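AmbC (Sorangium cellulosum, PDB 5O16) probably acts as a double-hotdog dehydratase domain of a polyketide synthase, removing water from carrier-bound 3-hydroxyacyl intermediates. Local coordinates at residues A[139-144]-A[246-251]; A[143-148]-A[273-278]; A[240-245]-A[285-290]. One frame throughout, in Å; residues are numbered along the deposited sequence.

Interaction 1. Residues A[139-144]-A[246-251]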
loop_
_atom_site.group_PDB
_atom_site.type_symbol
_atom_site.label_atom_id
_atom_site.label_comp_id
_atom_site.label_asym_id
_atom_site.label_seq_id
_atom_site.Cartn_x
_atom_site.Cartn_y
_atom_site.Cartn_z
ATOM N N ALA A 139 -8.214 14.268 -2.338
ATOM C CA ALA A 139 -6.770 14.422 -2.358
ATOM C C ALA A 139 -6.368 14.792 -3.772
ATOM O O ALA A 139 -7.142 14.598 -4.717
ATOM C CB ALA A 139 -6.026 13.147 -1.930
ATOM N N PRO A 140 -5.167 15.346 -3.954
ATOM C CA PRO A 140 -4.654 15.528 -5.316
ATOM C C PRO A 140 -4.398 14.181 -5.976
ATOM O O PRO A 140 -3.604 13.365 -5.497
ATOM C CB PRO A 140 -3.358 16.321 -5.102
ATOM C CG PRO A 140 -2.953 16.008 -3.713
ATOM C CD PRO A 140 -4.229 15.870 -2.947
ATOM N N ALA A 141 -5.116 13.939 -7.065
ATOM C CA ALA A 141 -4.949 12.731 -7.863
ATOM C C ALA A 141 -4.002 13.107 -8.996
ATOM O O ALA A 141 -4.395 13.793 -9.943
ATOM C CB ALA A 141 -6.297 12.224 -8.368
ATOM N N ALA A 142 -2.738 12.687 -8.883
ATOM C CA ALA A 142 -1.708 13.098 -9.834
ATOM C C ALA A 142 -2.073 12.745 -11.269
ATOM O O ALA A 142 -1.997 11.581 -11.671
ATOM C CB ALA A 142 -0.360 12.466 -9.489
ATOM N N ALA A 143 -2.486 13.747 -12.042
ATOM C CA ALA A 143 -2.824 13.542 -13.440
ATOM C C ALA A 143 -1.617 13.663 -14.360
ATOM O O ALA A 143 -1.730 13.343 -15.548
ATOM C CB ALA A 143 -3.905 14.538 -13.878
ATOM N N THR A 144 -0.486 14.159 -13.862
ATOM C CA THR A 144 0.745 14.262 -14.636
ATOM C C THR A 144 1.893 13.553 -13.933
ATOM O O THR A 144 2.129 13.763 -12.737
ATOM C CB THR A 144 1.121 15.714 -14.948
ATOM O OG1 THR A 144 1.552 16.385 -13.758
ATOM C CG2 THR A 144 -0.049 16.433 -15.606
ATOM N N ALA A 246 -3.718 8.515 -3.898
ATOM C CA ALA A 246 -4.791 8.460 -4.883
ATOM C C ALA A 246 -4.427 7.528 -6.027
ATOM O O ALA A 246 -3.267 7.413 -6.432
ATOM C CB ALA A 246 -5.129 9.843 -5.440
ATOM N N LEU A 247 -5.455 6.928 -6.600
ATOM C CA LEU A 247 -5.295 5.963 -7.673
ATOM C C LEU A 247 -5.869 6.557 -8.945
ATOM O O LEU A 247 -7.013 7.016 -8.963
ATOM C CB LEU A 247 -6.014 4.660 -7.357
ATOM C CG LEU A 247 -5.114 3.491 -7.043
ATOM C CD1 LEU A 247 -6.000 2.284 -6.839
ATOM C CD2 LEU A 247 -4.154 3.296 -8.201
ATOM N N GLU A 248 -5.066 6.546 -10.001
ATOM C CA GLU A 248 -5.469 7.064 -11.290
ATOM C C GLU A 248 -5.814 5.962 -12.274
ATOM O O GLU A 248 -6.769 6.099 -13.044
ATOM C CB GLU A 248 -4.366 7.955 -11.858
ATOM C CG GLU A 248 -4.928 9.045 -12.749
ATOM C CD GLU A 248 -5.835 9.991 -11.987
ATOM O OE1 GLU A 248 -5.440 10.436 -10.884
ATOM O OE2 GLU A 248 -6.952 10.269 -12.485
ATOM N N ALA A 249 -5.086 4.854 -12.226
ATOM C CA ALA A 249 -5.313 3.733 -13.119
ATOM C C ALA A 249 -5.211 2.463 -12.300
ATOM O O ALA A 249 -4.243 2.276 -11.556
ATOM C CB ALA A 249 -4.291 3.721 -14.257
ATOM N N ARG A 250 -6.184 1.581 -12.472
ATOM C CA ARG A 250 -6.283 0.386 -11.657
ATOM C C ARG A 250 -5.736 -0.816 -12.413
ATOM O O ARG A 250 -5.716 -0.842 -13.648
ATOM C CB ARG A 250 -7.738 0.142 -11.238
ATOM C CG ARG A 250 -8.242 1.151 -10.215
ATOM C CD ARG A 250 -9.707 1.538 -10.361
ATOM N NE ARG A 250 -10.096 2.436 -9.271
ATOM C CZ ARG A 250 -9.928 3.761 -9.290
ATOM N NH1 ARG A 250 -9.384 4.352 -10.349
ATOM N NH2 ARG A 250 -10.298 4.503 -8.252
ATOM N N GLY A 251 -5.271 -1.802 -11.649
ATOM C CA GLY A 251 -4.864 -3.082 -12.192
ATOM C C GLY A 251 -3.463 -3.145 -12.753
ATOM O O GLY A 251 -3.116 -4.154 -13.388
#

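Interaction 2. Residues A[143-148]-A[273-278]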
loop_
_atom_site.group_PDB
_atom_site.type_symbol
_atom_site.label_atom_id
_atom_site.label_comp_id
_atom_site.label_asym_id
_atom_site.label_seq_id
_atom_site.Cartn_x
_atom_site.Cartn_y
_atom_site.Cartn_z
ATOM N N ALA A 143 -2.486 13.747 -12.042
ATOM C CA ALA A 143 -2.824 13.542 -13.440
ATOM C C ALA A 143 -1.617 13.663 -14.360
ATOM O O ALA A 143 -1.730 13.343 -15.548
ATOM C CB ALA A 143 -3.905 14.538 -13.878
ATOM N N THR A 144 -0.486 14.159 -13.862
ATOM C CA THR A 144 0.745 14.262 -14.636
ATOM C C THR A 144 1.893 13.553 -13.933
ATOM O O THR A 144 2.129 13.763 -12.737
ATOM C CB THR A 144 1.121 15.714 -14.948
ATOM O OG1 THR A 144 1.552 16.385 -13.758
ATOM C CG2 THR A 144 -0.049 16.433 -15.606
ATOM N N THR A 145 2.554 12.675 -14.672
ATOM C CA THR A 145 3.834 12.086 -14.292
ATOM C C THR A 145 4.842 12.459 -15.385
ATOM O O THR A 145 5.209 11.629 -16.227
ATOM C CB THR A 145 3.727 10.557 -14.079
ATOM O OG1 THR A 145 3.089 9.953 -15.208
ATOM C CG2 THR A 145 2.933 10.238 -12.806
ATOM N N ALA A 146 5.240 13.741 -15.393
ATOM C CA ALA A 146 6.171 14.253 -16.398
ATOM C C ALA A 146 7.449 13.418 -16.506
ATOM O O ALA A 146 7.887 13.077 -17.610
ATOM C CB ALA A 146 6.521 15.697 -16.059
ATOM N N TRP A 147 8.032 13.045 -15.367
ATOM C CA TRP A 147 9.311 12.333 -15.342
ATOM C C TRP A 147 9.272 10.993 -16.069
ATOM O O TRP A 147 10.308 10.525 -16.556
ATOM C CB TRP A 147 9.729 12.091 -13.898
ATOM C CG TRP A 147 8.601 11.547 -13.092
ATOM C CD1 TRP A 147 7.617 12.264 -12.473
ATOM C CD2 TRP A 147 8.315 10.168 -12.839
ATOM N NE1 TRP A 147 6.744 11.418 -11.841
ATOM C CE2 TRP A 147 7.149 10.125 -12.046
ATOM C CE3 TRP A 147 8.937 8.966 -13.192
ATOM C CZ2 TRP A 147 6.593 8.927 -11.601
ATOM C CZ3 TRP A 147 8.388 7.776 -12.742
ATOM C CH2 TRP A 147 7.228 7.765 -11.955
ATOM N N ALA A 148 8.127 10.310 -16.065
ATOM C CA ALA A 148 8.100 8.952 -16.598
ATOM C C ALA A 148 8.118 8.935 -18.117
ATOM O O ALA A 148 8.476 7.914 -18.718
ATOM C CB ALA A 148 6.885 8.199 -16.070
ATOM N N SER A 273 7.817 11.067 -0.936
ATOM C CA SER A 273 6.709 11.085 -1.866
ATOM C C SER A 273 6.878 9.934 -2.850
ATOM O O SER A 273 8.006 9.576 -3.205
ATOM C CB SER A 273 6.679 12.396 -2.624
ATOM O OG SER A 273 5.505 12.440 -3.380
ATOM N N ILE A 274 5.771 9.324 -3.265
ATOM C CA ILE A 274 5.806 8.268 -4.274
ATOM C C ILE A 274 4.859 8.615 -5.408
ATOM O O ILE A 274 3.676 8.892 -5.185
ATOM C CB ILE A 274 5.447 6.880 -3.702
ATOM C CG1 ILE A 274 6.322 6.547 -2.489
ATOM C CG2 ILE A 274 5.526 5.807 -4.800
ATOM C CD1 ILE A 274 5.944 5.272 -1.759
ATOM N N GLU A 275 5.366 8.580 -6.624
ATOM C CA GLU A 275 4.502 8.562 -7.790
ATOM C C GLU A 275 4.869 7.412 -8.696
ATOM O O GLU A 275 6.021 6.976 -8.763
ATOM C CB GLU A 275 4.450 9.905 -8.570
ATOM C CG GLU A 275 4.376 11.112 -7.666
ATOM C CD GLU A 275 4.353 12.464 -8.405
ATOM O OE1 GLU A 275 4.479 12.502 -9.650
ATOM O OE2 GLU A 275 4.044 13.486 -7.743
ATOM N N LEU A 276 3.824 6.903 -9.341
ATOM C CA LEU A 276 3.867 5.675 -10.109
ATOM C C LEU A 276 3.241 5.901 -11.479
ATOM O O LEU A 276 2.195 6.556 -11.623
ATOM C CB LEU A 276 3.144 4.531 -9.393
ATOM C CG LEU A 276 3.618 4.186 -7.976
ATOM C CD1 LEU A 276 2.638 3.284 -7.226
ATOM C CD2 LEU A 276 4.993 3.592 -7.991
ATOM N N ALA A 277 3.859 5.284 -12.477
ATOM C CA ALA A 277 3.453 5.447 -13.854
ATOM C C ALA A 277 3.721 4.136 -14.556
ATOM O O ALA A 277 4.621 3.387 -14.166
ATOM C CB ALA A 277 4.214 6.594 -14.522
ATOM N N ASP A 278 2.931 3.862 -15.589
ATOM C CA ASP A 278 3.124 2.632 -16.333
ATOM C C ASP A 278 4.311 2.778 -17.281
ATOM O O ASP A 278 4.917 3.847 -17.406
ATOM C CB ASP A 278 1.841 2.260 -17.070
ATOM C CG ASP A 278 1.470 3.263 -18.148
ATOM O OD1 ASP A 278 2.088 4.346 -18.216
ATOM O OD2 ASP A 278 0.540 2.972 -18.923
#

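Interaction 3. Residues A[240-245]-A[285-290]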
loop_
_atom_site.group_PDB
_atom_site.type_symbol
_atom_site.label_atom_id
_atom_site.label_comp_id
_atom_site.label_asym_id
_atom_site.label_seq_id
_atom_site.Cartn_x
_atom_site.Cartn_y
_atom_site.Cartn_z
ATOM N N PHE A 240 4.829 3.433 8.597
ATOM C CA PHE A 240 3.673 3.340 9.469
ATOM C C PHE A 240 2.542 4.300 9.103
ATOM O O PHE A 240 1.435 4.184 9.647
ATOM C CB PHE A 240 4.119 3.593 10.910
ATOM C CG PHE A 240 4.513 5.008 11.165
ATOM C CD1 PHE A 240 5.727 5.490 10.713
ATOM C CD2 PHE A 240 3.673 5.862 11.857
ATOM C CE1 PHE A 240 6.094 6.792 10.932
ATOM C CE2 PHE A 240 4.029 7.157 12.066
ATOM C CZ PHE A 240 5.241 7.625 11.604
ATOM N N ALA A 241 2.782 5.248 8.197
ATOM C CA ALA A 241 1.766 6.271 7.958
ATOM C C ALA A 241 1.799 6.735 6.513
ATOM O O ALA A 241 2.831 6.655 5.845
ATOM C CB ALA A 241 1.927 7.471 8.895
ATOM N N TRP A 242 0.639 7.186 6.028
ATOM C CA TRP A 242 0.466 7.594 4.639
ATOM C C TRP A 242 -0.459 8.794 4.533
ATOM O O TRP A 242 -1.415 8.947 5.311
ATOM C CB TRP A 242 -0.123 6.469 3.776
ATOM C CG TRP A 242 0.659 5.200 3.752
ATOM C CD1 TRP A 242 0.730 4.255 4.736
ATOM C CD2 TRP A 242 1.466 4.724 2.675
ATOM N NE1 TRP A 242 1.527 3.206 4.327
ATOM C CE2 TRP A 242 1.994 3.470 3.068
ATOM C CE3 TRP A 242 1.794 5.231 1.410
ATOM C CZ2 TRP A 242 2.843 2.720 2.245
ATOM C CZ3 TRP A 242 2.641 4.478 0.584
ATOM C CH2 TRP A 242 3.154 3.238 1.010
ATOM N N SER A 243 -0.197 9.614 3.512
ATOM C CA SER A 243 -0.960 10.826 3.255
ATOM C C SER A 243 -1.181 10.996 1.760
ATOM O O SER A 243 -0.350 10.589 0.946
ATOM C CB SER A 243 -0.262 12.072 3.815
ATOM O OG SER A 243 -0.201 12.006 5.220
ATOM N N ASP A 244 -2.326 11.590 1.423
ATOM C CA ASP A 244 -2.695 12.003 0.067
ATOM C C ASP A 244 -2.357 10.918 -0.947
ATOM O O ASP A 244 -1.494 11.068 -1.809
ATOM C CB ASP A 244 -2.047 13.335 -0.305
ATOM C CG ASP A 244 -2.302 14.415 0.733
ATOM O OD1 ASP A 244 -3.440 14.505 1.245
ATOM O OD2 ASP A 244 -1.355 15.178 1.029
ATOM N N VAL A 245 -3.023 9.785 -0.781
ATOM C CA VAL A 245 -2.826 8.624 -1.638
ATOM C C VAL A 245 -4.002 8.527 -2.595
ATOM O O VAL A 245 -5.161 8.498 -2.157
ATOM C CB VAL A 245 -2.685 7.337 -0.815
ATOM C CG1 VAL A 245 -2.628 6.172 -1.755
ATOM C CG2 VAL A 245 -1.441 7.427 0.127
ATOM N N ALA A 285 -0.659 6.064 -9.894
ATOM C CA ALA A 285 -0.978 6.296 -8.499
ATOM C C ALA A 285 -0.028 7.346 -7.934
ATOM O O ALA A 285 1.061 7.590 -8.468
ATOM C CB ALA A 285 -0.900 4.987 -7.698
ATOM N N ARG A 286 -0.427 7.943 -6.816
ATOM C CA ARG A 286 0.486 8.834 -6.119
ATOM C C ARG A 286 0.165 8.779 -4.637
ATOM O O ARG A 286 -1.002 8.643 -4.248
ATOM C CB ARG A 286 0.382 10.273 -6.654
ATOM C CG ARG A 286 0.859 11.355 -5.697
ATOM C CD ARG A 286 0.800 12.768 -6.293
ATOM N NE ARG A 286 1.703 13.705 -5.616
ATOM C CZ ARG A 286 1.395 14.400 -4.519
ATOM N NH1 ARG A 286 0.197 14.285 -3.952
ATOM N NH2 ARG A 286 2.291 15.209 -3.983
ATOM N N ALA A 287 1.225 8.830 -3.829
ATOM C CA ALA A 287 1.145 8.951 -2.376
ATOM C C ALA A 287 1.901 10.219 -2.009
ATOM O O ALA A 287 3.137 10.241 -2.080
ATOM C CB ALA A 287 1.752 7.731 -1.669
ATOM N N GLY A 288 1.159 11.255 -1.601
ATOM C CA GLY A 288 1.766 12.553 -1.336
ATOM C C GLY A 288 2.958 12.467 -0.400
ATOM O O GLY A 288 4.044 12.970 -0.703
ATOM N N THR A 289 2.780 11.819 0.746
ATOM C CA THR A 289 3.903 11.471 1.598
ATOM C C THR A 289 3.618 10.130 2.254
ATOM O O THR A 289 2.464 9.744 2.460
ATOM C CB THR A 289 4.209 12.502 2.716
ATOM O OG1 THR A 289 3.154 12.493 3.681
ATOM C CG2 THR A 289 4.424 13.930 2.173
ATOM N N PHE A 290 4.688 9.415 2.556
ATOM C CA PHE A 290 4.608 8.275 3.447
ATOM C C PHE A 290 5.668 8.454 4.525
ATOM O O PHE A 290 6.726 9.025 4.264
ATOM C CB PHE A 290 4.782 6.987 2.674
ATOM C CG PHE A 290 6.172 6.523 2.604
ATOM C CD1 PHE A 290 6.659 5.617 3.530
ATOM C CD2 PHE A 290 7.011 6.997 1.618
ATOM C CE1 PHE A 290 7.964 5.185 3.464
ATOM C CE2 PHE A 290 8.317 6.563 1.543
ATOM C CZ PHE A 290 8.795 5.658 2.468
#

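Interaction 1. Residues A[139-144]-A[246-251]
Ala141, in an extended loop, touches Ala246, near the end of strand 236-247, and Glu248, in the loop just after it. The contact with Ala246 is plain apolar touching. CB meets CB at 4.0 Å for Ala141 and Ala246, and the Ala246 methyl also lies 3.8 Å from Ala141 CA. The carbonyl O of Pro140 comes up to that same methyl, at 3.8 Å from Ala246 CB, so backbone atoms as well as a methyl meet the buried alanine.

Glu248 does its work differently. Its CG stands anti to the backbone N (chi1 -150°), which carries the chain out toward the loop, and a bend at chi2 (63°) then swings the carboxylate back along 139-144. OE1 is the branch that arrives: Glu248 OE1 sits 3.2 Å from Ala141 CB. No hydrogen bond crosses; the attraction between the two segments is the van der Waals touching of the alanines, and Glu248 OE1 and Ala142 O, both acceptors, merely lie near each other at 3.7 Å, with the acid exposed to solvent.

The loop follows strand 129-137 and leads on to strand 158-160, linking the two hotdog halves. Around the contact, strand 283-295 bonds backbone to backbone with Ala246 through Arg286 and with Glu248 and Ala249 through Val284, while Ser79 touches both Ala139 and Ala246. Farther along, Arg250 forms a salt bridge with Asp73 of helix 61-74.

Interaction 2. Residues A[143-148]-A[273-278]
Glu275 and Trp147 meet with the acid lying across the indole edge. Start at Glu275 CB: it packs 3.8 Å from Trp147 CZ2, at the six-membered end of the ring. CG turns anti to the carbonyl carbon (chi1 -42°), and from there the chain runs straight out, bringing the carboxylate abreast of the pyrrole nitrogen. Glu275 OE1 lies at the edge of the indole, in its plane, and accepts a weak hydrogen bond from Trp147 NE1 at 3.3 Å; the N-H points almost straight at it (165°), though the ring and carboxylate planes are turned 47° apart. OE2, the other branch, forms a salt bridge with Arg286 NE, so each oxygen has a partner, the indole's being the weak one.

Strand 269-278 belongs to the second hotdog sheet, which wraps helix 211-224: Ile274 and Leu276 point into that helix, and Glu275 and Ala277 point the other way, to the linker between the two hotdog halves. The linker makes a short turn here, with Ala148 N bonded to Thr145 O, and the CB atoms of Thr145 and Ala148 lie over one face of the indole.

Beyond the acid, Trp147 CH2 reaches Ala277 CB at 4.1 Å, obliquely to the ring. Ala148 CB touches Ala277 CB at 3.5 Å, and Thr145 OG1, weakly bonded to Gly281 O, lies 3.6 Å from Ala277 CB.

Interaction 3. Residues A[240-245]-A[285-290]
Two neighbouring antiparallel strands of the double hotdog, 236-247 and 283-295, run side by side here, and a classic beta bulge interrupts their pairing: Gly288 and Thr289 together face Ser243. Both strands turn a corner at this point, at Asp244 and at Gly288. Asp244 and Val245 form a second irregularity, a G1 bulge, against strand 80-85 on the other side of 236-247.

Ser243 and Thr289 make the hydrogen-bonded pair. Ser243 N donates a hydrogen bond to Thr289 O at 2.9 Å, nearly along the C=O axis, while the return bond from Thr289 N to Ser243 O is weak, at 3.4 Å. Within the bulge, Gly288 N donates to Asp244 O at 2.7 Å, approaching from 45° above the carbonyl plane instead of along a lone pair. The Ser243 hydroxyl bonds to Glu82, and Thr289 OG1 rests 3.4 Å from Ser243 CB.

The face opposite Ser243 and Thr289 carries Trp242, Val245, Ala287 and Phe290; helix 211-224 packs on Trp242 and Phe290, helix 61-74 on Trp242 and Val245. Trp242 and Phe290 form a non-hydrogen-bonded pair. With Trp242 CG anti to its carbonyl carbon (chi1 -58°), the indole lies so that Phe290 CB sits over one face, a CH-pi contact 4.0 Å from the centroid of the six-membered ring. The two aromatic rings themselves meet obliquely, their planes 36° apart. Ala287 CB comes in at the indole edge, in plane with it, 4.0 Å from Trp242 CE3. Ala287 also pairs with Val245, non-hydrogen-bonded, and Val245 CG2 touches Ala287 CB at 3.7 Å. On the backbone beside it, Val245 CA directs its C-H at Arg286 O, 3.2 Å away.

All three contacts fall on the second hotdog sheet. Interactions 1 and 2 are two footholds of one linker, sharing Ala143 and Thr144, with their centres about 9 Å apart. Interaction 3 lies inward, about 12 Å from the centre of interaction 1 and 13 Å from that of interaction 2, and 285-290 borders both. Arg286 is the meeting point: its O takes a probable hydrogen bond from Ala246 N (2.7 Å), its CD packs 3.4 Å from Ala142 CB, and its NE carries the salt bridge to Glu275 of interaction 2. On the other edge of 285-290, Ala287 N probably bonds to Ile274 O at 2.8 Å, joining the strands of interactions 2 and 3.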